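PDB 4EVF: giardin subunit alpha-1 from Giardia intestinalis, which binds calcium and, in a calcium-dependent way, phospholipids including phosphatidylserine, as an annexin involved in attachment of the parasite to the intestinal mucosa and in remodelling of its cytoskeleton. Local coordinates for residues Lys18-Ile23 against Lys56-Gly61; Glu49-Ile54 against Leu70-His75; Glu64-Asp69 against Pro286-Leu291; Glu76-His81 against Gly253-Lys258. All coordinates share one frame; numbering follows the deposited sequence.

Interaction 1: residues Lys18-Ile23 against Lys56-Gly61; sequences KDEVQI and KALKGG
Leu58 meets Glu20, Ile23 and the backbone of Lys18 just past the end of helix 50-57. From CB its chain runs to CG, the atom that comes nearest to Glu20: Glu20 OE2 is 3.6 Å from Leu58 CG. Beyond the branch, CD1 lies near both Glu20 CG and the backbone of Lys18, with Lys18 CA 4.3 Å from Leu58 CD1. The other methyl, CD2, touches Ile23 CD1 at 4.2 Å and also lies against the CG methylene of Glu20. Lys18 CE passes 3.3 Å from Ala57 O, and the bend at chi4 (54°) leaves NZ a longer 4.0 Å from the same Ala57 O. Lys18 itself, with positive phi, is the C-prime residue of the Schellman motif that closes helix 4-16, and Asp19 then caps helix 20-28 through a weak bond from Gln22 N. Two helix-end turns of the predicted first annexin repeat are joined here. They meet by van der Waals contact, much of it carbon against oxygen, with one apolar methyl pair. Arg283, outside both segments, pairs with Glu20 OE2 and also donates to Gly60 O; its positive charge probably offsets that of a carboxylate lying against Leu58.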
# COMPACT_ATOMS: atom_id res chain seq x y z
N LYS A 18 -18.50 5.40 -21.26
CA LYS A 18 -17.29 4.59 -21.26
C LYS A 18 -16.05 5.48 -21.10
O LYS A 18 -14.97 5.16 -21.60
CB LYS A 18 -17.21 3.76 -22.54
CG LYS A 18 -18.38 2.82 -22.74
CD LYS A 18 -18.28 2.08 -24.06
CE LYS A 18 -18.96 0.72 -24.00
NZ LYS A 18 -20.37 0.81 -23.54
N ASP A 19 -16.23 6.59 -20.41
CA ASP A 19 -15.19 7.57 -20.15
C ASP A 19 -14.35 7.14 -18.94
O ASP A 19 -14.72 7.40 -17.80
CB ASP A 19 -15.85 8.92 -19.91
CG ASP A 19 -14.87 10.08 -19.89
OD1 ASP A 19 -13.64 9.84 -19.85
OD2 ASP A 19 -15.34 11.24 -19.90
N GLU A 20 -13.21 6.50 -19.18
CA GLU A 20 -12.36 5.98 -18.10
C GLU A 20 -11.75 7.06 -17.22
O GLU A 20 -11.77 6.96 -15.98
CB GLU A 20 -11.24 5.11 -18.67
CG GLU A 20 -11.71 3.75 -19.13
CD GLU A 20 -10.57 2.89 -19.63
OE1 GLU A 20 -9.59 3.44 -20.19
OE2 GLU A 20 -10.64 1.66 -19.46
N VAL A 21 -11.21 8.10 -17.83
CA VAL A 21 -10.62 9.18 -17.05
C VAL A 21 -11.68 9.85 -16.19
O VAL A 21 -11.41 10.26 -15.06
CB VAL A 21 -9.88 10.20 -17.93
CG1 VAL A 21 -9.35 11.34 -17.07
CG2 VAL A 21 -8.73 9.53 -18.67
N GLN A 22 -12.90 9.97 -16.72
CA GLN A 22 -13.98 10.58 -15.95
C GLN A 22 -14.38 9.74 -14.73
O GLN A 22 -14.68 10.28 -13.66
CB GLN A 22 -15.20 10.86 -16.84
CG GLN A 22 -16.37 11.50 -16.11
CD GLN A 22 -16.01 12.83 -15.46
OE1 GLN A 22 -14.92 13.38 -15.68
NE2 GLN A 22 -16.92 13.35 -14.64
N ILE A 23 -14.39 8.42 -14.88
CA ILE A 23 -14.65 7.56 -13.73
C ILE A 23 -13.52 7.71 -12.72
O ILE A 23 -13.75 7.83 -11.52
CB ILE A 23 -14.81 6.09 -14.14
CG1 ILE A 23 -16.02 5.94 -15.07
CG2 ILE A 23 -14.90 5.18 -12.91
CD1 ILE A 23 -16.04 4.62 -15.82
N LYS A 56 -18.74 -4.18 -16.97
CA LYS A 56 -19.48 -4.40 -18.21
C LYS A 56 -19.22 -3.30 -19.24
O LYS A 56 -19.28 -3.55 -20.43
CB LYS A 56 -20.98 -4.53 -17.94
CG LYS A 56 -21.36 -5.72 -17.07
CD LYS A 56 -22.87 -5.94 -17.06
CE LYS A 56 -23.32 -6.71 -15.81
NZ LYS A 56 -23.13 -8.19 -15.89
N ALA A 57 -18.94 -2.08 -18.75
CA ALA A 57 -18.77 -0.96 -19.68
C ALA A 57 -17.38 -0.85 -20.28
O ALA A 57 -17.22 -0.38 -21.42
CB ALA A 57 -19.14 0.34 -18.99
N LEU A 58 -16.36 -1.21 -19.48
CA LEU A 58 -14.99 -1.09 -19.91
C LEU A 58 -14.41 -2.35 -20.58
O LEU A 58 -14.88 -3.45 -20.40
CB LEU A 58 -14.12 -0.64 -18.71
CG LEU A 58 -14.02 0.89 -18.49
CD1 LEU A 58 -15.27 1.56 -19.03
CD2 LEU A 58 -13.81 1.22 -17.02
N LYS A 59 -13.35 -2.07 -21.34
CA LYS A 59 -12.64 -3.11 -22.04
C LYS A 59 -11.95 -3.97 -21.03
O LYS A 59 -12.31 -5.13 -20.90
CB LYS A 59 -11.67 -2.54 -23.06
N GLY A 60 -11.02 -3.50 -20.31
CA GLY A 60 -10.48 -4.47 -19.40
C GLY A 60 -9.02 -4.24 -19.21
O GLY A 60 -8.46 -3.28 -19.69
N GLY A 61 -8.38 -5.15 -18.54
CA GLY A 61 -6.99 -4.87 -18.28
C GLY A 61 -6.96 -4.29 -16.90
O GLY A 61 -7.98 -4.22 -16.22

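Interaction 2: residues Glu49-Ile54 against Leu70-His75; sequences ELPDDI and LFSDRH
Pro51, in the first turn of helix 50-57, faces Phe71 in the linker between helices 62-70 and 74-87, and their CA atoms come to 5.9 Å of each other. The aromatic side chain of Phe71 does most of the touching. Leu50 reaches it with one branch: CG is anti to the backbone N (chi1 -179°), and CD2 lies 3.4 Å from Phe71 CD1, approaching the ring obliquely. Ile54, one turn along, runs at about a right angle to Phe71 and brings CD1 to 3.9 Å from Phe71 CD2. Pro51 packs against the linker backbone instead, its CD 3.6 Å from Phe71 O and its CB 3.7 Å from Ser72 OG. That hydroxyl is hydrogen-bonded to Met68 O, one turn back at the end of helix 62-70. Leu11 and Ile15 of helix 4-16 extend the apolar cluster, and Ala27 of helix 20-28 also touches Phe71. The linker leads from the predicted first annexin repeat to the second, where Asp73 caps helix 74-87 by accepting from His75 N. Contact across the two segments thus rests on dispersion and burial of an aromatic ring in the helical core, while Ser72 OG and Asp73 OD2 are held by near neighbours in sequence.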
# COMPACT_ATOMS: atom_id res chain seq x y z
N GLU A 49 -24.81 -3.38 -9.19
CA GLU A 49 -23.63 -3.02 -8.43
C GLU A 49 -22.63 -2.20 -9.27
O GLU A 49 -22.35 -2.55 -10.42
CB GLU A 49 -22.96 -4.27 -7.89
CG GLU A 49 -22.27 -4.06 -6.56
CD GLU A 49 -23.06 -4.62 -5.40
OE1 GLU A 49 -24.31 -4.67 -5.48
OE2 GLU A 49 -22.42 -5.04 -4.40
N LEU A 50 -22.10 -1.13 -8.68
CA LEU A 50 -21.26 -0.18 -9.41
C LEU A 50 -20.03 -0.82 -10.07
O LEU A 50 -19.76 -0.56 -11.25
CB LEU A 50 -20.87 0.99 -8.49
CG LEU A 50 -20.02 2.15 -8.97
CD1 LEU A 50 -20.47 2.69 -10.32
CD2 LEU A 50 -20.03 3.25 -7.90
N PRO A 51 -19.28 -1.64 -9.33
CA PRO A 51 -18.19 -2.40 -9.94
C PRO A 51 -18.65 -3.33 -11.07
O PRO A 51 -17.93 -3.48 -12.06
CB PRO A 51 -17.62 -3.22 -8.77
CG PRO A 51 -18.68 -3.14 -7.67
CD PRO A 51 -19.32 -1.80 -7.86
N ASP A 52 -19.83 -3.93 -10.95
CA ASP A 52 -20.37 -4.78 -12.01
C ASP A 52 -20.70 -3.98 -13.27
O ASP A 52 -20.50 -4.45 -14.39
CB ASP A 52 -21.61 -5.56 -11.55
CG ASP A 52 -21.29 -6.66 -10.55
OD1 ASP A 52 -20.09 -6.97 -10.37
OD2 ASP A 52 -22.23 -7.23 -9.96
N ASP A 53 -21.20 -2.76 -13.10
CA ASP A 53 -21.53 -1.92 -14.24
C ASP A 53 -20.25 -1.44 -14.92
O ASP A 53 -20.13 -1.49 -16.15
CB ASP A 53 -22.43 -0.75 -13.83
CG ASP A 53 -23.92 -1.05 -14.03
OD1 ASP A 53 -24.24 -2.19 -14.42
OD2 ASP A 53 -24.76 -0.15 -13.80
N ILE A 54 -19.29 -1.01 -14.11
CA ILE A 54 -17.97 -0.64 -14.61
C ILE A 54 -17.33 -1.77 -15.43
O ILE A 54 -16.86 -1.55 -16.55
CB ILE A 54 -17.05 -0.24 -13.46
CG1 ILE A 54 -17.62 0.98 -12.73
CG2 ILE A 54 -15.63 0.05 -13.95
CD1 ILE A 54 -16.89 1.31 -11.47
N LEU A 70 -11.87 0.65 -6.77
CA LEU A 70 -12.17 1.92 -6.12
C LEU A 70 -13.62 2.03 -5.64
O LEU A 70 -13.93 2.84 -4.76
CB LEU A 70 -11.81 3.10 -7.03
CG LEU A 70 -10.30 3.24 -7.28
CD1 LEU A 70 -10.02 4.13 -8.49
CD2 LEU A 70 -9.58 3.76 -6.04
N PHE A 71 -14.49 1.22 -6.23
CA PHE A 71 -15.90 1.23 -5.83
C PHE A 71 -16.33 -0.09 -5.21
O PHE A 71 -17.54 -0.39 -5.04
CB PHE A 71 -16.79 1.69 -6.99
CG PHE A 71 -16.60 3.15 -7.32
CD1 PHE A 71 -17.04 4.12 -6.43
CD2 PHE A 71 -15.93 3.55 -8.46
CE1 PHE A 71 -16.86 5.47 -6.70
CE2 PHE A 71 -15.74 4.89 -8.74
CZ PHE A 71 -16.20 5.85 -7.86
N SER A 72 -15.32 -0.87 -4.83
CA SER A 72 -15.52 -2.12 -4.11
C SER A 72 -15.13 -1.96 -2.65
O SER A 72 -14.68 -0.90 -2.23
CB SER A 72 -14.70 -3.23 -4.76
OG SER A 72 -15.15 -3.43 -6.09
N ASP A 73 -15.31 -3.03 -1.87
CA ASP A 73 -14.88 -3.04 -0.47
C ASP A 73 -13.37 -3.25 -0.41
O ASP A 73 -12.87 -4.28 -0.86
CB ASP A 73 -15.59 -4.14 0.32
CG ASP A 73 -15.37 -4.01 1.82
OD1 ASP A 73 -16.32 -3.65 2.55
OD2 ASP A 73 -14.25 -4.27 2.27
N ARG A 74 -12.67 -2.26 0.12
CA ARG A 74 -11.21 -2.24 0.10
C ARG A 74 -10.58 -3.35 0.93
O ARG A 74 -9.41 -3.67 0.75
CB ARG A 74 -10.68 -0.88 0.56
CG ARG A 74 -10.88 -0.59 2.05
CD ARG A 74 -10.57 0.88 2.37
NE ARG A 74 -10.80 1.20 3.78
CZ ARG A 74 -12.00 1.49 4.28
NH1 ARG A 74 -13.06 1.49 3.48
NH2 ARG A 74 -12.14 1.77 5.57
N HIS A 75 -11.35 -3.95 1.85
CA HIS A 75 -10.86 -5.05 2.67
C HIS A 75 -10.98 -6.36 1.91
O HIS A 75 -10.09 -7.21 1.98
CB HIS A 75 -11.60 -5.09 4.01
CG HIS A 75 -11.57 -3.79 4.74
ND1 HIS A 75 -12.72 -3.12 5.11
CD2 HIS A 75 -10.53 -3.01 5.13
CE1 HIS A 75 -12.39 -1.99 5.71
NE2 HIS A 75 -11.07 -1.90 5.74

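Interaction 3: residues Glu64-Asp69 against Pro286-Leu291; sequences ESLLMD and PILRTL
Pro286 O is gripped twice by a single residue, Thr290. The backbone bond from Thr290 N measures 3.0 Å to Pro286 O, and the hydroxyl donates as well, with Thr290 OG1 only 2.7 Å from Pro286 O. The two donors reach the carbonyl from opposite faces of its plane. The OG1 bond turns the hydroxyl of this buried threonine back on its own helix. The face that segment 286-291 of helix 284-292 turns to segment 64-69 of helix 62-70 is purely aliphatic. There Leu66 carries most of the contact: its CG is anti to the backbone N (chi1 170°), and CD2 is the methyl that makes its nearest contacts. Leu66 and Leu291 reach toward each other tip to tip, with Leu66 CD2 3.6 Å from Leu291 CD1. Leu288 crosses Leu66 obliquely and brings its CD2 to 3.8 Å from Leu66 CD2. Ile287 offers CG2, at 4.1 Å from Leu66 CD2. One methyl is thus met by Ile287, Leu288 and, a turn on from Ile287, Leu291, whereas Leu67 adds a looser touch, its CD2 4.4 Å from Ile287 CG2. The short axes approach to 11.7 Å and run nearly in the same direction, at 26°. Because the segments lie in the predicted first and fourth annexin repeats, this core contact joins the first repeat to the last, across 216 intervening residues. Helix 245-255 flanks the pair, with Arg249 touching Leu66 and bridging to Asp69 while Thr252 meets Leu291; helix 20-28 packs Val21 and Phe25 against Thr290, and Ile54 of helix 50-57 touches Leu67.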
# COMPACT_ATOMS: atom_id res chain seq x y z
N GLU A 64 -9.56 -1.35 -15.90
CA GLU A 64 -10.91 -1.64 -15.45
C GLU A 64 -10.88 -2.20 -14.03
O GLU A 64 -11.66 -1.79 -13.18
CB GLU A 64 -11.63 -2.60 -16.42
CG GLU A 64 -11.75 -4.03 -15.93
CD GLU A 64 -12.75 -4.84 -16.74
OE1 GLU A 64 -12.80 -6.07 -16.54
OE2 GLU A 64 -13.49 -4.24 -17.56
N SER A 65 -9.96 -3.12 -13.77
CA SER A 65 -9.83 -3.72 -12.45
C SER A 65 -9.63 -2.67 -11.36
O SER A 65 -10.29 -2.73 -10.31
CB SER A 65 -8.68 -4.74 -12.42
OG SER A 65 -9.00 -5.86 -13.22
N LEU A 66 -8.74 -1.72 -11.62
CA LEU A 66 -8.48 -0.61 -10.71
C LEU A 66 -9.74 0.22 -10.44
O LEU A 66 -10.06 0.54 -9.28
CB LEU A 66 -7.37 0.29 -11.26
CG LEU A 66 -7.14 1.65 -10.57
CD1 LEU A 66 -6.97 1.49 -9.07
CD2 LEU A 66 -5.94 2.40 -11.15
N LEU A 67 -10.46 0.57 -11.50
CA LEU A 67 -11.68 1.37 -11.37
C LEU A 67 -12.77 0.66 -10.56
O LEU A 67 -13.45 1.28 -9.72
CB LEU A 67 -12.18 1.83 -12.74
CG LEU A 67 -11.19 2.76 -13.46
CD1 LEU A 67 -11.62 3.10 -14.89
CD2 LEU A 67 -10.96 4.03 -12.65
N MET A 68 -12.93 -0.64 -10.82
CA MET A 68 -13.79 -1.52 -10.02
C MET A 68 -13.40 -1.52 -8.56
O MET A 68 -14.26 -1.38 -7.69
CB MET A 68 -13.72 -2.96 -10.54
CG MET A 68 -14.24 -3.16 -11.95
SD MET A 68 -13.96 -4.83 -12.56
CE MET A 68 -14.92 -5.82 -11.40
N ASP A 69 -12.11 -1.70 -8.29
CA ASP A 69 -11.59 -1.76 -6.93
C ASP A 69 -11.99 -0.51 -6.13
O ASP A 69 -12.39 -0.61 -4.96
CB ASP A 69 -10.06 -1.86 -6.94
CG ASP A 69 -9.55 -3.22 -7.43
OD1 ASP A 69 -10.35 -4.17 -7.56
OD2 ASP A 69 -8.33 -3.33 -7.66
N PRO A 286 -3.11 8.37 -17.86
CA PRO A 286 -4.01 9.45 -17.45
C PRO A 286 -4.87 9.03 -16.26
O PRO A 286 -5.20 9.85 -15.41
CB PRO A 286 -4.88 9.69 -18.69
CG PRO A 286 -4.67 8.50 -19.57
CD PRO A 286 -3.29 8.00 -19.28
N ILE A 287 -5.22 7.75 -16.21
CA ILE A 287 -5.99 7.24 -15.09
C ILE A 287 -5.19 7.42 -13.79
O ILE A 287 -5.71 7.97 -12.83
CB ILE A 287 -6.38 5.77 -15.29
CG1 ILE A 287 -7.40 5.65 -16.42
CG2 ILE A 287 -6.92 5.18 -13.99
CD1 ILE A 287 -7.67 4.23 -16.86
N LEU A 288 -3.94 6.97 -13.78
CA LEU A 288 -3.12 7.08 -12.58
C LEU A 288 -2.88 8.54 -12.16
O LEU A 288 -3.04 8.89 -10.99
CB LEU A 288 -1.79 6.32 -12.72
CG LEU A 288 -1.82 4.79 -12.86
CD1 LEU A 288 -0.38 4.24 -13.01
CD2 LEU A 288 -2.55 4.12 -11.69
N ARG A 289 -2.52 9.38 -13.12
CA ARG A 289 -2.29 10.78 -12.83
C ARG A 289 -3.55 11.46 -12.26
O ARG A 289 -3.45 12.29 -11.44
CB ARG A 289 -1.74 11.57 -14.02
CG ARG A 289 -0.29 11.30 -14.40
CD ARG A 289 0.13 12.08 -15.62
NE ARG A 289 0.60 13.38 -15.22
CZ ARG A 289 1.18 14.26 -16.00
NH1 ARG A 289 1.42 14.01 -17.25
NH2 ARG A 289 1.57 15.40 -15.50
N THR A 290 -4.71 11.09 -12.72
CA THR A 290 -5.96 11.61 -12.16
C THR A 290 -6.10 11.21 -10.69
O THR A 290 -6.30 12.05 -9.80
CB THR A 290 -7.18 11.12 -12.95
OG1 THR A 290 -7.05 11.47 -14.33
CG2 THR A 290 -8.46 11.74 -12.40
N LEU A 291 -5.98 9.91 -10.43
CA LEU A 291 -6.17 9.37 -9.09
C LEU A 291 -5.15 9.89 -8.08
O LEU A 291 -5.49 10.09 -6.91
CB LEU A 291 -6.18 7.84 -9.10
CG LEU A 291 -7.32 7.18 -9.90
CD1 LEU A 291 -7.03 5.72 -10.20
CD2 LEU A 291 -8.66 7.33 -9.15

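Interaction 4: residues Glu76-His81 against Gly253-Lys258; sequences EVRAQH and GMMVDK
Met254 extends toward helix 74-87 and lays its sulfur against Arg78. Its SD is anti to CA (chi2 -179°), which carries the sulfur out to the arginine, and SD stands 3.6 Å above the guanidinium plane, over its centre. The same sulfur is 3.5 Å from Arg78 CB. A bend at chi3 then turns CE toward the end of the guanidinium, leaving Met254 CE 3.7 Å from Arg78 NH2. The arginine folds around this sulfur: CG is anti to the backbone N (chi1 -171°), and the chain bends at chi3. At the guanidinium edge, Met255 CG packs 3.4 Å from Arg78 NH1. In the annexin fold four helical repeats are set about a central region, and this contact, joining the predicted second and fourth repeats with its centre about 7 Å from that of the chain, is buried. A water helps to span the interface, accepting from Arg78 NH1 at 3.2 Å and donating to Met254 O at 2.8 Å, while Arg78 NH2 is hydrogen-bonded to Thr98 O. His81 presents its ring edge to the sulfur, with Met254 SD 4.9 Å from the ring centroid. Val77 puts its CG1 methyl 3.8 Å from Met254 CG.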
# COMPACT_ATOMS: atom_id res chain seq x y z
N GLU A 76 -12.07 -6.52 1.16
CA GLU A 76 -12.21 -7.66 0.24
C GLU A 76 -11.19 -7.58 -0.89
O GLU A 76 -10.64 -8.60 -1.32
CB GLU A 76 -13.61 -7.74 -0.34
CG GLU A 76 -14.64 -8.23 0.65
CD GLU A 76 -16.06 -8.14 0.12
OE1 GLU A 76 -16.24 -7.75 -1.05
OE2 GLU A 76 -17.00 -8.48 0.87
N VAL A 77 -10.96 -6.36 -1.38
CA VAL A 77 -9.93 -6.11 -2.38
C VAL A 77 -8.57 -6.57 -1.86
O VAL A 77 -7.92 -7.42 -2.47
CB VAL A 77 -9.88 -4.62 -2.78
CG1 VAL A 77 -8.65 -4.33 -3.66
CG2 VAL A 77 -11.16 -4.20 -3.49
N ARG A 78 -8.15 -6.01 -0.73
CA ARG A 78 -6.87 -6.37 -0.12
C ARG A 78 -6.75 -7.87 0.16
O ARG A 78 -5.73 -8.50 -0.14
CB ARG A 78 -6.58 -5.55 1.14
CG ARG A 78 -5.17 -5.71 1.69
CD ARG A 78 -4.93 -4.92 2.99
NE ARG A 78 -4.99 -3.46 2.82
CZ ARG A 78 -3.97 -2.72 2.38
NH1 ARG A 78 -4.10 -1.40 2.28
NH2 ARG A 78 -2.83 -3.29 2.04
N ALA A 79 -7.81 -8.46 0.72
CA ALA A 79 -7.80 -9.89 1.01
C ALA A 79 -7.57 -10.74 -0.24
O ALA A 79 -6.82 -11.72 -0.20
CB ALA A 79 -9.11 -10.31 1.67
N GLN A 80 -8.21 -10.36 -1.34
CA GLN A 80 -8.09 -11.11 -2.60
C GLN A 80 -6.68 -10.95 -3.20
O GLN A 80 -6.11 -11.90 -3.74
CB GLN A 80 -9.15 -10.67 -3.61
CG GLN A 80 -9.06 -11.37 -4.97
CD GLN A 80 -9.41 -12.84 -4.89
OE1 GLN A 80 -8.60 -13.71 -5.25
NE2 GLN A 80 -10.61 -13.14 -4.41
N HIS A 81 -6.12 -9.74 -3.09
CA HIS A 81 -4.73 -9.50 -3.49
C HIS A 81 -3.78 -10.42 -2.73
O HIS A 81 -2.85 -10.99 -3.30
CB HIS A 81 -4.33 -8.05 -3.22
CG HIS A 81 -4.88 -7.07 -4.21
ND1 HIS A 81 -5.06 -7.37 -5.55
CD2 HIS A 81 -5.27 -5.78 -4.06
CE1 HIS A 81 -5.55 -6.31 -6.17
NE2 HIS A 81 -5.68 -5.34 -5.29
N GLY A 253 -5.74 1.20 -5.93
CA GLY A 253 -7.07 0.68 -5.63
C GLY A 253 -7.39 0.58 -4.14
O GLY A 253 -8.53 0.79 -3.73
N MET A 254 -6.37 0.27 -3.34
CA MET A 254 -6.55 0.09 -1.90
C MET A 254 -6.31 1.35 -1.08
O MET A 254 -6.89 1.50 -0.00
CB MET A 254 -5.59 -0.98 -1.37
CG MET A 254 -5.92 -2.41 -1.75
SD MET A 254 -4.74 -3.57 -1.05
CE MET A 254 -3.18 -2.94 -1.64
N MET A 255 -5.44 2.23 -1.56
CA MET A 255 -4.79 3.18 -0.65
C MET A 255 -4.66 4.62 -1.13
O MET A 255 -4.12 5.46 -0.41
CB MET A 255 -3.40 2.65 -0.26
CG MET A 255 -3.41 1.60 0.85
SD MET A 255 -3.70 2.34 2.48
CE MET A 255 -2.03 2.71 3.00
N VAL A 256 -5.14 4.91 -2.34
CA VAL A 256 -4.87 6.21 -2.93
C VAL A 256 -5.35 7.35 -2.02
O VAL A 256 -4.62 8.31 -1.80
CB VAL A 256 -5.41 6.37 -4.38
CG1 VAL A 256 -6.92 6.42 -4.41
CG2 VAL A 256 -4.83 7.62 -5.03
N ASP A 257 -6.55 7.21 -1.46
CA ASP A 257 -7.11 8.27 -0.61
C ASP A 257 -6.25 8.58 0.63
O ASP A 257 -6.20 9.73 1.08
CB ASP A 257 -8.57 7.96 -0.21
CG ASP A 257 -8.67 6.90 0.89
OD1 ASP A 257 -7.85 5.96 0.91
OD2 ASP A 257 -9.59 7.01 1.74
N LYS A 258 -5.59 7.56 1.18
CA LYS A 258 -4.83 7.73 2.42
C LYS A 258 -3.39 8.21 2.17
O LYS A 258 -2.70 8.60 3.11
CB LYS A 258 -4.79 6.42 3.22
CG LYS A 258 -6.14 5.76 3.49
CD LYS A 258 -6.01 4.68 4.57
CE LYS A 258 -7.35 3.96 4.84
NZ LYS A 258 -8.53 4.83 4.64
O HOH W 1 -7.06 -0.18 2.24

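In the fold
The four contacts form a connected series running from the outer part of the first repeat inward: interaction 1 is centred about 23 Å from the centre of the chain and interaction 4 about 7 Å. Interactions 1 and 2 share helix 50-57 and meet where Ile23 CG2 is 4.3 Å from Phe71 CE2. Interaction 3 lies beside both, touching interaction 1 through Leu58 CD2 and Leu67 CD1 (3.6 Å) and interaction 2 through Leu70 CD1 and Leu291 CD2 (3.5 Å). Interaction 4, nested within the chain loop that interaction 3 closes, adjoins it through Leu66 CD1 and Gly253 N (3.4 Å); it shares helix 74-87 with interaction 2, touching at Ser72 CB and Val77 CG2 (3.9 Å). Interactions 1 and 4 stay about 10 Å apart at their nearest atoms.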